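NAD-dependent L-serine dehydrogenase (Pseudomonas aeruginosa, PDB 3OBB) catalyses the NAD-dependent oxidation of L-serine and methyl-L-serine, acts only weakly on beta-hydroxyisobutyrate, and works as a homotetramer built as a dimer of dimers. Local coordinates at residues H72-Y77 / P101-K106; N176-A181 / G251-A256; V182-T187 / E219-W224; E189-G194 / K202-I207. One frame throughout, in Å; residues are numbered along the deposited sequence.

Contact 1: residues H72-Y77 / P101-K106; sequences HVEGLY and PTSARK
Glu74 of helix 70-78 reaches across to Ser103 and Lys106, one turn apart on helix 101-112, and its whole side chain takes part. Glu74 CB already lies 3.9 Å from Ser103 OG. CG, set anti to the backbone N (chi1 -158°), leads the chain straight out of its helix and passes 3.7 Å from the same hydroxyl. CD sits between the two partners, 3.6 Å from Lys106 NZ and equally far from Ser103 OG. At the tip the oxygens divide the work. OE1 accepts a hydrogen bond from Ser103 OG at 2.8 Å through its anti lone pair, the one turned away from OE2. OE2 forms a salt bridge with Lys106 NZ at 3.0 Å, the lysine chain bending at chi2 and chi4 and crossing the glutamate at about a right angle. Both helices belong to the Rossmann-type NAD-binding domain; Val73 and Glu74 also touch Ile107 of helix 101-112, and Tyr77 packs on strand 92-95. Held at both oxygens, the carboxylate is probably restrained in its rotation about chi3, and the neighbouring ammonium may stabilise its negative charge. Between these segments the link is thus polar, running from buried Ser103 to exposed Lys106 on the same helix.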
loop_
_atom_site.group_PDB
_atom_site.type_symbol
_atom_site.label_atom_id
_atom_site.label_comp_id
_atom_site.label_asym_id
_atom_site.label_seq_id
_atom_site.Cartn_x
_atom_site.Cartn_y
_atom_site.Cartn_z
ATOM N N HIS A 72 2.695 13.292 27.138
ATOM C CA HIS A 72 2.311 13.500 28.534
ATOM C C HIS A 72 3.454 13.018 29.422
ATOM O O HIS A 72 3.889 13.721 30.322
ATOM C CB HIS A 72 1.068 12.678 28.884
ATOM C CG HIS A 72 -0.151 13.489 29.209
ATOM N ND1 HIS A 72 -0.112 14.845 29.474
ATOM C CD2 HIS A 72 -1.447 13.114 29.366
ATOM C CE1 HIS A 72 -1.333 15.274 29.751
ATOM N NE2 HIS A 72 -2.159 14.240 29.705
ATOM N N VAL A 73 3.908 11.796 29.154
ATOM C CA VAL A 73 4.910 11.091 29.955
ATOM C C VAL A 73 6.246 11.858 30.084
ATOM O O VAL A 73 6.828 11.955 31.171
ATOM C CB VAL A 73 5.143 9.672 29.358
ATOM C CG1 VAL A 73 6.513 9.119 29.695
ATOM C CG2 VAL A 73 4.047 8.699 29.818
ATOM N N GLU A 74 6.707 12.395 28.958
ATOM C CA GLU A 74 8.019 12.993 28.853
ATOM C C GLU A 74 7.980 14.348 29.531
ATOM O O GLU A 74 8.820 14.644 30.363
ATOM C CB GLU A 74 8.387 13.116 27.383
ATOM C CG GLU A 74 9.850 13.218 27.104
ATOM C CD GLU A 74 10.081 13.670 25.702
ATOM O OE1 GLU A 74 10.080 12.821 24.793
ATOM O OE2 GLU A 74 10.231 14.888 25.504
ATOM N N GLY A 75 6.958 15.136 29.206
ATOM C CA GLY A 75 6.672 16.392 29.896
ATOM C C GLY A 75 6.504 16.275 31.406
ATOM O O GLY A 75 6.824 17.211 32.131
ATOM N N LEU A 76 6.008 15.130 31.880
ATOM C CA LEU A 76 5.873 14.874 33.313
ATOM C C LEU A 76 7.225 14.680 33.985
ATOM O O LEU A 76 7.496 15.299 35.010
ATOM C CB LEU A 76 5.011 13.643 33.574
ATOM C CG LEU A 76 4.810 13.202 35.025
ATOM C CD1 LEU A 76 3.774 14.077 35.687
ATOM C CD2 LEU A 76 4.385 11.748 35.091
ATOM N N TYR A 77 8.063 13.821 33.407
ATOM C CA TYR A 77 9.345 13.444 34.004
ATOM C C TYR A 77 10.478 14.446 33.810
ATOM O O TYR A 77 11.400 14.467 34.607
ATOM C CB TYR A 77 9.830 12.113 33.428
ATOM C CG TYR A 77 9.293 10.882 34.102
ATOM C CD1 TYR A 77 8.256 10.159 33.524
ATOM C CD2 TYR A 77 9.845 10.415 35.292
ATOM C CE1 TYR A 77 7.763 9.012 34.121
ATOM C CE2 TYR A 77 9.365 9.272 35.901
ATOM C CZ TYR A 77 8.315 8.566 35.300
ATOM O OH TYR A 77 7.804 7.433 35.882
ATOM N N PRO A 101 10.445 5.222 21.261
ATOM C CA PRO A 101 11.777 4.888 21.727
ATOM C C PRO A 101 12.691 6.094 21.934
ATOM O O PRO A 101 13.413 6.123 22.923
ATOM C CB PRO A 101 12.309 3.988 20.605
ATOM C CG PRO A 101 11.121 3.278 20.160
ATOM C CD PRO A 101 10.016 4.294 20.194
ATOM N N THR A 102 12.676 7.051 21.002
ATOM C CA THR A 102 13.498 8.257 21.111
ATOM C C THR A 102 13.160 8.916 22.442
ATOM O O THR A 102 14.042 9.158 23.264
ATOM C CB THR A 102 13.289 9.253 19.932
ATOM O OG1 THR A 102 13.740 8.654 18.714
ATOM C CG2 THR A 102 14.096 10.526 20.145
ATOM N N SER A 103 11.877 9.170 22.654
ATOM C CA SER A 103 11.401 9.743 23.908
ATOM C C SER A 103 11.814 8.946 25.162
ATOM O O SER A 103 12.196 9.550 26.166
ATOM C CB SER A 103 9.899 9.970 23.851
ATOM O OG SER A 103 9.376 10.145 25.143
ATOM N N ALA A 104 11.773 7.615 25.103
ATOM C CA ALA A 104 12.263 6.770 26.207
ATOM C C ALA A 104 13.763 6.905 26.483
ATOM O O ALA A 104 14.191 6.820 27.634
ATOM C CB ALA A 104 11.938 5.322 25.953
ATOM N N ARG A 105 14.564 7.049 25.433
ATOM C CA ARG A 105 16.010 7.245 25.604
ATOM C C ARG A 105 16.301 8.587 26.265
ATOM O O ARG A 105 17.174 8.694 27.135
ATOM C CB ARG A 105 16.747 7.185 24.260
ATOM C CG ARG A 105 16.839 5.793 23.702
ATOM C CD ARG A 105 17.569 5.737 22.381
ATOM N NE ARG A 105 16.951 4.653 21.630
ATOM C CZ ARG A 105 16.286 4.791 20.488
ATOM N NH1 ARG A 105 16.193 5.968 19.882
ATOM N NH2 ARG A 105 15.766 3.716 19.929
ATOM N N LYS A 106 15.582 9.607 25.810
ATOM C CA LYS A 106 15.657 10.953 26.355
ATOM C C LYS A 106 15.378 10.944 27.864
ATOM O O LYS A 106 16.171 11.487 28.650
ATOM C CB LYS A 106 14.679 11.854 25.597
ATOM C CG LYS A 106 14.802 13.305 25.895
ATOM C CD LYS A 106 14.981 14.127 24.608
ATOM C CE LYS A 106 14.543 15.575 24.842
ATOM N NZ LYS A 106 13.116 15.605 25.342
#

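Contact 2: residues N176-A181 / G251-A256; sequences NNQLLA and GLAQEA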
loop_
_atom_site.group_PDB
_atom_site.type_symbol
_atom_site.label_atom_id
_atom_site.label_comp_id
_atom_site.label_asym_id
_atom_site.label_seq_id
_atom_site.Cartn_x
_atom_site.Cartn_y
_atom_site.Cartn_z
ATOM N N ASN A 176 6.402 -5.197 17.612
ATOM C CA ASN A 176 5.450 -6.255 17.886
ATOM C C ASN A 176 4.052 -5.800 17.536
ATOM O O ASN A 176 3.354 -6.517 16.868
ATOM C CB ASN A 176 5.473 -6.685 19.355
ATOM C CG ASN A 176 4.410 -7.710 19.655
ATOM O OD1 ASN A 176 4.640 -8.904 19.493
ATOM N ND2 ASN A 176 3.193 -7.243 20.040
ATOM N N ASN A 177 3.641 -4.618 18.016
ATOM C CA ASN A 177 2.286 -4.140 17.752
ATOM C C ASN A 177 2.028 -3.765 16.312
ATOM O O ASN A 177 0.911 -3.977 15.810
ATOM C CB ASN A 177 1.828 -3.062 18.748
ATOM C CG ASN A 177 1.302 -3.692 20.036
ATOM O OD1 ASN A 177 1.789 -4.756 20.407
ATOM N ND2 ASN A 177 0.267 -3.091 20.678
ATOM N N GLN A 178 3.055 -3.256 15.631
ATOM C CA GLN A 178 2.928 -3.022 14.202
ATOM C C GLN A 178 2.724 -4.335 13.422
ATOM O O GLN A 178 1.910 -4.416 12.483
ATOM C CB GLN A 178 4.117 -2.252 13.648
ATOM C CG GLN A 178 3.911 -1.885 12.180
ATOM C CD GLN A 178 5.045 -1.012 11.622
ATOM O OE1 GLN A 178 6.219 -1.413 11.630
ATOM N NE2 GLN A 178 4.695 0.161 11.127
ATOM N N LEU A 179 3.482 -5.360 13.805
ATOM C CA LEU A 179 3.310 -6.666 13.210
ATOM C C LEU A 179 1.881 -7.230 13.504
ATOM O O LEU A 179 1.241 -7.794 12.618
ATOM C CB LEU A 179 4.421 -7.633 13.641
ATOM C CG LEU A 179 4.305 -9.061 13.075
ATOM C CD1 LEU A 179 4.190 -9.099 11.523
ATOM C CD2 LEU A 179 5.514 -9.869 13.479
ATOM N N LEU A 180 1.400 -7.050 14.728
ATOM C CA LEU A 180 0.019 -7.444 15.069
ATOM C C LEU A 180 -1.024 -6.789 14.156
ATOM O O LEU A 180 -1.989 -7.440 13.739
ATOM C CB LEU A 180 -0.321 -7.062 16.517
ATOM C CG LEU A 180 -1.786 -7.188 16.983
ATOM C CD1 LEU A 180 -2.391 -8.546 16.716
ATOM C CD2 LEU A 180 -1.999 -6.730 18.500
ATOM N N ALA A 181 -0.826 -5.514 13.850
ATOM C CA ALA A 181 -1.781 -4.788 13.057
ATOM C C ALA A 181 -1.794 -5.384 11.669
ATOM O O ALA A 181 -2.839 -5.600 11.080
ATOM C CB ALA A 181 -1.425 -3.283 12.999
ATOM N N GLY A 251 1.548 4.703 14.971
ATOM C CA GLY A 251 2.143 6.035 14.775
ATOM C C GLY A 251 3.537 6.120 15.387
ATOM O O GLY A 251 4.454 6.645 14.764
ATOM N N LEU A 252 3.692 5.579 16.591
ATOM C CA LEU A 252 5.005 5.450 17.238
ATOM C C LEU A 252 5.997 4.596 16.429
ATOM O O LEU A 252 7.208 4.904 16.365
ATOM C CB LEU A 252 4.870 4.848 18.635
ATOM C CG LEU A 252 4.034 5.599 19.671
ATOM C CD1 LEU A 252 3.978 4.843 21.002
ATOM C CD2 LEU A 252 4.475 7.067 19.896
ATOM N N ALA A 253 5.486 3.524 15.835
ATOM C CA ALA A 253 6.304 2.678 14.987
ATOM C C ALA A 253 6.847 3.471 13.763
ATOM O O ALA A 253 8.029 3.338 13.407
ATOM C CB ALA A 253 5.529 1.422 14.570
ATOM N N GLN A 254 6.014 4.335 13.171
ATOM C CA GLN A 254 6.465 5.232 12.098
ATOM C C GLN A 254 7.597 6.160 12.527
ATOM O O GLN A 254 8.482 6.490 11.729
ATOM C CB GLN A 254 5.308 6.105 11.600
ATOM C CG GLN A 254 4.218 5.335 10.981
ATOM C CD GLN A 254 4.709 4.534 9.807
ATOM O OE1 GLN A 254 4.661 3.312 9.837
ATOM N NE2 GLN A 254 5.232 5.222 8.777
ATOM N N GLU A 255 7.533 6.605 13.776
ATOM C CA GLU A 255 8.533 7.526 14.288
ATOM C C GLU A 255 9.858 6.810 14.412
ATOM O O GLU A 255 10.895 7.369 14.060
ATOM C CB GLU A 255 8.100 8.099 15.620
ATOM C CG GLU A 255 6.800 8.881 15.503
ATOM C CD GLU A 255 6.573 9.811 16.687
ATOM O OE1 GLU A 255 5.897 10.835 16.473
ATOM O OE2 GLU A 255 7.065 9.543 17.811
ATOM N N ALA A 256 9.790 5.553 14.871
ATOM C CA ALA A 256 10.967 4.683 14.961
ATOM C C ALA A 256 11.508 4.394 13.572
ATOM O O ALA A 256 12.697 4.359 13.395
ATOM C CB ALA A 256 10.654 3.388 15.706
#
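Gln178 and Ala253 carry the meeting of helices 168-196 and 243-260 in the all-helical C-terminal domain, where the long helix 168-196 serves as the axis, as in related 3-hydroxyisobutyrate dehydrogenases. Gln178 has the most surface buried here. Its CG stands anti to the backbone N (chi1 -174°) and the chain stays extended, so that it spans the gap and brings the amide over the Ala253 methyl. That methyl lies 4.0 Å from Gln178 CB and 3.9 Å from Gln178 CD: the small residue packs along the glutamine instead of meeting it at one point. Gln254 joins from the neighbouring position on its helix, its OE1 coming 3.4 Å from Gln178 NE2, its chain bent at chi2 and crossing Gln178 at about a right angle, with two amide planes 61° apart. Both ends of the Gln254 amide have weak hydrogen bonds to hydroxyls, OE1 with Thr264 and NE2 with Ser268. Just before Gln178, Asn177 ND2 bonds to Asp249 OD2, while Asn176 uses both ends of its amide to hold Ser212 and Gly213 of the second subunit. Asn176 is also tied to its neighbour: ND2 donates to Asn177 OD1 at 2.9 Å, in the plane of the Asn177 side-chain carbonyl.

Contact 3: residues V182-T187 / E219-W224; sequences VLMIGT and EVYNPW
The Tyr221 ring receives Met184 CE obliquely, the methyl coming to 3.5 Å from Tyr221 CD2. Two further rings adjoin this phenol, Trp216 with planes about 25° apart and Phe287 at about 50°, giving a small aromatic cluster against helix 168-196 of the C-terminal helical domain. The Pro223 ring forms the other apolar surface. Its CB lies 3.8 Å from Met184 SE, with CG and CD almost as near, so that the selenium faces one whole side of the pyrrolidine; from a second direction, Thr187 CG2 approaches Pro223 CD at 3.8 Å. Met184, a selenomethionine, serves both rings because CG leaves anti to the backbone N (chi1 178°) and the chain then bends at chi2 and chi3, bringing SE alongside the proline and CE on to the tyrosine. CE also comes 3.3 Å from Tyr221 O, so this methyl is packed against backbone and ring together. The polar ends find partners of their own. Tyr221 OH bonds to Asp286 and has a weak bond to a HEPES molecule probably brought in with the crystallisation liquor. Thr187 OG1 donates to Leu183 O at 2.6 Å and is also bonded to Asn215 ND2, which leaves its methyl for Pro223. On Leu183 O, that hydroxyl and Thr187 N arrive from opposite faces of the carbonyl plane. Past the end of helix 216-220 the chain is shaped by an Asx turn, in which Trp224 N donates to Asn222 OD1 at 2.8 Å.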
loop_
_atom_site.group_PDB
_atom_site.type_symbol
_atom_site.label_atom_id
_atom_site.label_comp_id
_atom_site.label_asym_id
_atom_site.label_seq_id
_atom_site.Cartn_x
_atom_site.Cartn_y
_atom_site.Cartn_z
ATOM N N VAL A 182 -0.608 -5.637 11.133
ATOM C CA VAL A 182 -0.461 -6.261 9.816
ATOM C C VAL A 182 -1.112 -7.631 9.804
ATOM O O VAL A 182 -1.861 -7.939 8.869
ATOM C CB VAL A 182 1.021 -6.375 9.489
ATOM C CG1 VAL A 182 1.290 -7.329 8.315
ATOM C CG2 VAL A 182 1.602 -4.948 9.299
ATOM N N LEU A 183 -0.856 -8.470 10.827
ATOM C CA LEU A 183 -1.466 -9.796 10.758
ATOM C C LEU A 183 -2.975 -9.777 10.949
ATOM O O LEU A 183 -3.686 -10.642 10.404
ATOM C CB LEU A 183 -0.774 -10.837 11.668
ATOM C CG LEU A 183 -0.730 -10.596 13.130
ATOM C CD1 LEU A 183 -2.053 -11.133 13.727
ATOM C CD2 LEU A 183 0.529 -11.304 13.717
HETATM N N MSE A 184 -3.448 -8.793 11.702
HETATM C CA MSE A 184 -4.883 -8.621 11.918
HETATM C C MSE A 184 -5.619 -8.167 10.635
HETATM O O MSE A 184 -6.691 -8.686 10.269
HETATM C CB MSE A 184 -5.183 -7.679 13.101
HETATM C CG MSE A 184 -6.682 -7.437 13.311
HETATM SE SE MSE A 184 -7.647 -9.071 13.861
HETATM C CE MSE A 184 -7.115 -9.221 15.707
ATOM N N ILE A 185 -5.039 -7.226 9.915
ATOM C CA ILE A 185 -5.685 -6.821 8.659
ATOM C C ILE A 185 -5.559 -7.927 7.626
ATOM O O ILE A 185 -6.528 -8.251 6.927
ATOM C CB ILE A 185 -5.120 -5.487 8.136
ATOM C CG1 ILE A 185 -5.273 -4.430 9.235
ATOM C CG2 ILE A 185 -5.874 -5.045 6.859
ATOM C CD1 ILE A 185 -4.794 -3.035 8.818
ATOM N N GLY A 186 -4.363 -8.526 7.554
ATOM C CA GLY A 186 -4.145 -9.688 6.720
ATOM C C GLY A 186 -5.230 -10.725 6.986
ATOM O O GLY A 186 -5.856 -11.219 6.054
ATOM N N THR A 187 -5.476 -11.048 8.249
ATOM C CA THR A 187 -6.454 -12.062 8.612
ATOM C C THR A 187 -7.911 -11.681 8.223
ATOM O O THR A 187 -8.649 -12.471 7.613
ATOM C CB THR A 187 -6.320 -12.477 10.124
ATOM O OG1 THR A 187 -4.965 -12.928 10.398
ATOM C CG2 THR A 187 -7.315 -13.619 10.456
ATOM N N GLU A 219 -5.300 -17.612 16.297
ATOM C CA GLU A 219 -5.267 -18.513 17.458
ATOM C C GLU A 219 -6.248 -18.063 18.527
ATOM O O GLU A 219 -6.829 -18.874 19.214
ATOM C CB GLU A 219 -3.853 -18.580 18.065
ATOM C CG GLU A 219 -2.827 -19.253 17.182
ATOM C CD GLU A 219 -2.988 -20.770 17.185
ATOM O OE1 GLU A 219 -2.761 -21.417 16.146
ATOM O OE2 GLU A 219 -3.323 -21.331 18.228
ATOM N N VAL A 220 -6.425 -16.751 18.669
ATOM C CA VAL A 220 -6.905 -16.212 19.928
ATOM C C VAL A 220 -7.809 -15.002 19.732
ATOM O O VAL A 220 -8.422 -14.524 20.675
ATOM C CB VAL A 220 -5.623 -15.995 20.837
ATOM C CG1 VAL A 220 -5.434 -14.586 21.391
ATOM C CG2 VAL A 220 -5.415 -17.175 21.871
ATOM N N TYR A 221 -7.943 -14.514 18.499
ATOM C CA TYR A 221 -8.582 -13.207 18.326
ATOM C C TYR A 221 -9.146 -13.025 16.915
ATOM O O TYR A 221 -8.807 -12.057 16.213
ATOM C CB TYR A 221 -7.521 -12.145 18.570
ATOM C CG TYR A 221 -7.939 -10.919 19.309
ATOM C CD1 TYR A 221 -7.491 -10.711 20.620
ATOM C CD2 TYR A 221 -8.724 -9.931 18.702
ATOM C CE1 TYR A 221 -7.825 -9.592 21.316
ATOM C CE2 TYR A 221 -9.089 -8.785 19.404
ATOM C CZ TYR A 221 -8.608 -8.607 20.707
ATOM O OH TYR A 221 -8.912 -7.468 21.427
ATOM N N ASN A 222 -10.002 -13.953 16.502
ATOM C CA ASN A 222 -10.438 -13.987 15.107
ATOM C C ASN A 222 -11.355 -12.795 14.792
ATOM O O ASN A 222 -12.294 -12.552 15.540
ATOM C CB ASN A 222 -11.101 -15.339 14.796
ATOM C CG ASN A 222 -11.418 -15.490 13.306
ATOM O OD1 ASN A 222 -12.263 -14.732 12.761
ATOM N ND2 ASN A 222 -10.695 -16.407 12.614
ATOM N N PRO A 223 -11.067 -12.011 13.723
ATOM C CA PRO A 223 -11.902 -10.822 13.441
ATOM C C PRO A 223 -13.295 -11.035 12.841
ATOM O O PRO A 223 -14.051 -10.065 12.724
ATOM C CB PRO A 223 -11.026 -10.026 12.467
ATOM C CG PRO A 223 -10.287 -11.078 11.732
ATOM C CD PRO A 223 -9.930 -12.085 12.772
ATOM N N TRP A 224 -13.646 -12.274 12.490
ATOM C CA TRP A 224 -14.949 -12.597 11.847
ATOM C C TRP A 224 -16.019 -12.961 12.870
ATOM O O TRP A 224 -15.818 -13.903 13.640
ATOM C CB TRP A 224 -14.814 -13.749 10.843
ATOM C CG TRP A 224 -16.003 -13.803 9.907
ATOM C CD1 TRP A 224 -17.174 -14.479 10.103
ATOM C CD2 TRP A 224 -16.140 -13.130 8.655
ATOM N NE1 TRP A 224 -18.016 -14.292 9.033
ATOM C CE2 TRP A 224 -17.416 -13.442 8.147
ATOM C CE3 TRP A 224 -15.324 -12.252 7.932
ATOM C CZ2 TRP A 224 -17.890 -12.925 6.931
ATOM C CZ3 TRP A 224 -15.796 -11.746 6.727
ATOM C CH2 TRP A 224 -17.071 -12.079 6.249
#

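Contact 4: residues E189-G194 / K202-I207; sequences EAMALG and KVLAEI
A helical hairpin places Leu204 and Ala205 of helix 201-209 against Ala190, Met191 and Gly194 near the C-terminal end of the long helix 168-196. The axes of the segments 189-194 and 202-207 approach to 9.9 Å, with their directions 134° apart. Leu204 points toward the long helix. With CG anti to the backbone N (chi1 175°), its CD2 branch does the touching: it lies 3.7 Å from Ala190 O, 3.8 Å from Met191 CA and 3.7 Å from Gly194 CA. The methyl therefore rests on main chain along one turn, and the lack of a side chain at Gly194 lets it settle that close. Both helices belong to the helical C-terminal domain of this dehydrogenase family, and the short connection between them turns the chain back on itself. Met191, a selenomethionine, fills the flank beside Leu204. Its CG stands anti to the carbonyl carbon, and the chain then bends at chi2 and chi3, folding compactly so that SE covers the small Ala205, 4.0 Å from Ala205 CB. CE lies over the same methyl, while SE keeps 4.2 Å from Leu204 CD2. No hydrogen bond crosses between the segments, and the side chains that meet are apolar and buried. Another side of the long helix meets the second subunit, where Glu189 accepts hydrogen bonds from Met266 N and Gly267 N of that neighbouring chain. The hairpin also touches it: Val203 packs on His162 and Ile207 on Phe161 of the second subunit.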
loop_
_atom_site.group_PDB
_atom_site.type_symbol
_atom_site.label_atom_id
_atom_site.label_comp_id
_atom_site.label_asym_id
_atom_site.label_seq_id
_atom_site.Cartn_x
_atom_site.Cartn_y
_atom_site.Cartn_z
ATOM N N GLU A 189 -8.863 -9.612 5.906
ATOM C CA GLU A 189 -9.019 -9.557 4.464
ATOM C C GLU A 189 -9.070 -10.971 3.870
ATOM O O GLU A 189 -9.781 -11.210 2.873
ATOM C CB GLU A 189 -7.893 -8.715 3.830
ATOM C CG GLU A 189 -6.714 -9.485 3.324
ATOM C CD GLU A 189 -5.628 -8.569 2.672
ATOM O OE1 GLU A 189 -5.771 -7.322 2.719
ATOM O OE2 GLU A 189 -4.656 -9.124 2.105
ATOM N N ALA A 190 -8.304 -11.891 4.470
ATOM C CA ALA A 190 -8.293 -13.294 4.018
ATOM C C ALA A 190 -9.639 -13.944 4.331
ATOM O O ALA A 190 -10.216 -14.601 3.469
ATOM C CB ALA A 190 -7.153 -14.062 4.671
HETATM N N MSE A 191 -10.162 -13.727 5.534
HETATM C CA MSE A 191 -11.475 -14.273 5.945
HETATM C C MSE A 191 -12.583 -13.801 5.004
HETATM O O MSE A 191 -13.431 -14.586 4.560
HETATM C CB MSE A 191 -11.827 -13.846 7.391
HETATM C CG MSE A 191 -10.945 -14.468 8.511
HETATM SE SE MSE A 191 -11.156 -16.404 8.634
HETATM C CE MSE A 191 -13.093 -16.492 8.996
ATOM N N ALA A 192 -12.552 -12.519 4.671
ATOM C CA ALA A 192 -13.584 -11.907 3.828
ATOM C C ALA A 192 -13.481 -12.424 2.399
ATOM O O ALA A 192 -14.482 -12.743 1.766
ATOM C CB ALA A 192 -13.450 -10.370 3.876
ATOM N N LEU A 193 -12.251 -12.561 1.912
ATOM C CA LEU A 193 -12.037 -13.128 0.574
ATOM C C LEU A 193 -12.609 -14.581 0.478
ATOM O O LEU A 193 -13.358 -14.921 -0.462
ATOM C CB LEU A 193 -10.548 -13.062 0.219
ATOM C CG LEU A 193 -10.089 -13.618 -1.139
ATOM C CD1 LEU A 193 -10.894 -12.984 -2.320
ATOM C CD2 LEU A 193 -8.557 -13.481 -1.315
ATOM N N GLY A 194 -12.235 -15.430 1.441
ATOM C CA GLY A 194 -12.732 -16.813 1.466
ATOM C C GLY A 194 -14.258 -16.892 1.515
ATOM O O GLY A 194 -14.884 -17.581 0.686
ATOM N N LYS A 202 -15.816 -20.468 9.688
ATOM C CA LYS A 202 -15.140 -21.330 10.688
ATOM C C LYS A 202 -14.269 -22.409 10.077
ATOM O O LYS A 202 -13.277 -22.804 10.685
ATOM C CB LYS A 202 -16.127 -22.042 11.609
ATOM C CG LYS A 202 -16.653 -21.191 12.753
ATOM C CD LYS A 202 -17.644 -22.035 13.568
ATOM C CE LYS A 202 -18.506 -21.198 14.483
ATOM N NZ LYS A 202 -19.002 -22.024 15.642
ATOM N N VAL A 203 -14.633 -22.888 8.889
ATOM C CA VAL A 203 -13.813 -23.864 8.196
ATOM C C VAL A 203 -12.531 -23.216 7.687
ATOM O O VAL A 203 -11.451 -23.742 7.895
ATOM C CB VAL A 203 -14.553 -24.540 7.003
ATOM C CG1 VAL A 203 -13.599 -25.509 6.282
ATOM C CG2 VAL A 203 -15.855 -25.268 7.475
ATOM N N LEU A 204 -12.666 -22.070 7.023
ATOM C CA LEU A 204 -11.510 -21.308 6.557
ATOM C C LEU A 204 -10.575 -20.880 7.693
ATOM O O LEU A 204 -9.353 -21.003 7.538
ATOM C CB LEU A 204 -11.942 -20.098 5.737
ATOM C CG LEU A 204 -10.790 -19.206 5.317
ATOM C CD1 LEU A 204 -9.803 -19.899 4.318
ATOM C CD2 LEU A 204 -11.304 -17.890 4.760
ATOM N N ALA A 205 -11.154 -20.378 8.805
ATOM C CA ALA A 205 -10.385 -20.000 9.990
ATOM C C ALA A 205 -9.539 -21.163 10.505
ATOM O O ALA A 205 -8.354 -20.991 10.800
ATOM C CB ALA A 205 -11.316 -19.467 11.128
ATOM N N GLU A 206 -10.141 -22.354 10.611
ATOM C CA GLU A 206 -9.413 -23.503 11.158
ATOM C C GLU A 206 -8.258 -23.889 10.215
ATOM O O GLU A 206 -7.137 -24.168 10.667
ATOM C CB GLU A 206 -10.343 -24.705 11.458
ATOM C CG GLU A 206 -9.555 -25.933 11.994
ATOM C CD GLU A 206 -10.270 -27.309 11.933
ATOM O OE1 GLU A 206 -11.412 -27.396 11.399
ATOM O OE2 GLU A 206 -9.651 -28.309 12.411
ATOM N N ILE A 207 -8.530 -23.897 8.906
ATOM C CA ILE A 207 -7.516 -24.301 7.913
ATOM C C ILE A 207 -6.289 -23.396 7.989
ATOM O O ILE A 207 -5.157 -23.869 8.103
ATOM C CB ILE A 207 -8.116 -24.338 6.479
ATOM C CG1 ILE A 207 -9.000 -25.571 6.305
ATOM C CG2 ILE A 207 -7.048 -24.372 5.413
ATOM C CD1 ILE A 207 -10.022 -25.446 5.182
#

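Contact 1 lies in the NAD-binding domain, and contacts 2, 3 and 4 follow helix 168-196 outward through the C-terminal domain. Contacts 1 and 2, centres about 17 Å apart, both lie near coenzyme-binding residues: the Ser103 side chain is about 10 Å from that of Thr98, and that of Ala253 about 9 Å from those of Thr98 and the active-site Lys173. The Tyr221 side chain of contact 3 is about 3 Å from a bound HEPES molecule. Contacts 3 and 4, centres about 10 Å apart, share packing, with Trp224 CB 3.7 Å from Met191 CE and Asn222 ND2 against Ala205. Contact 4 is away from the annotated sites; contacts 2, 3 and 4 touch the second subunit.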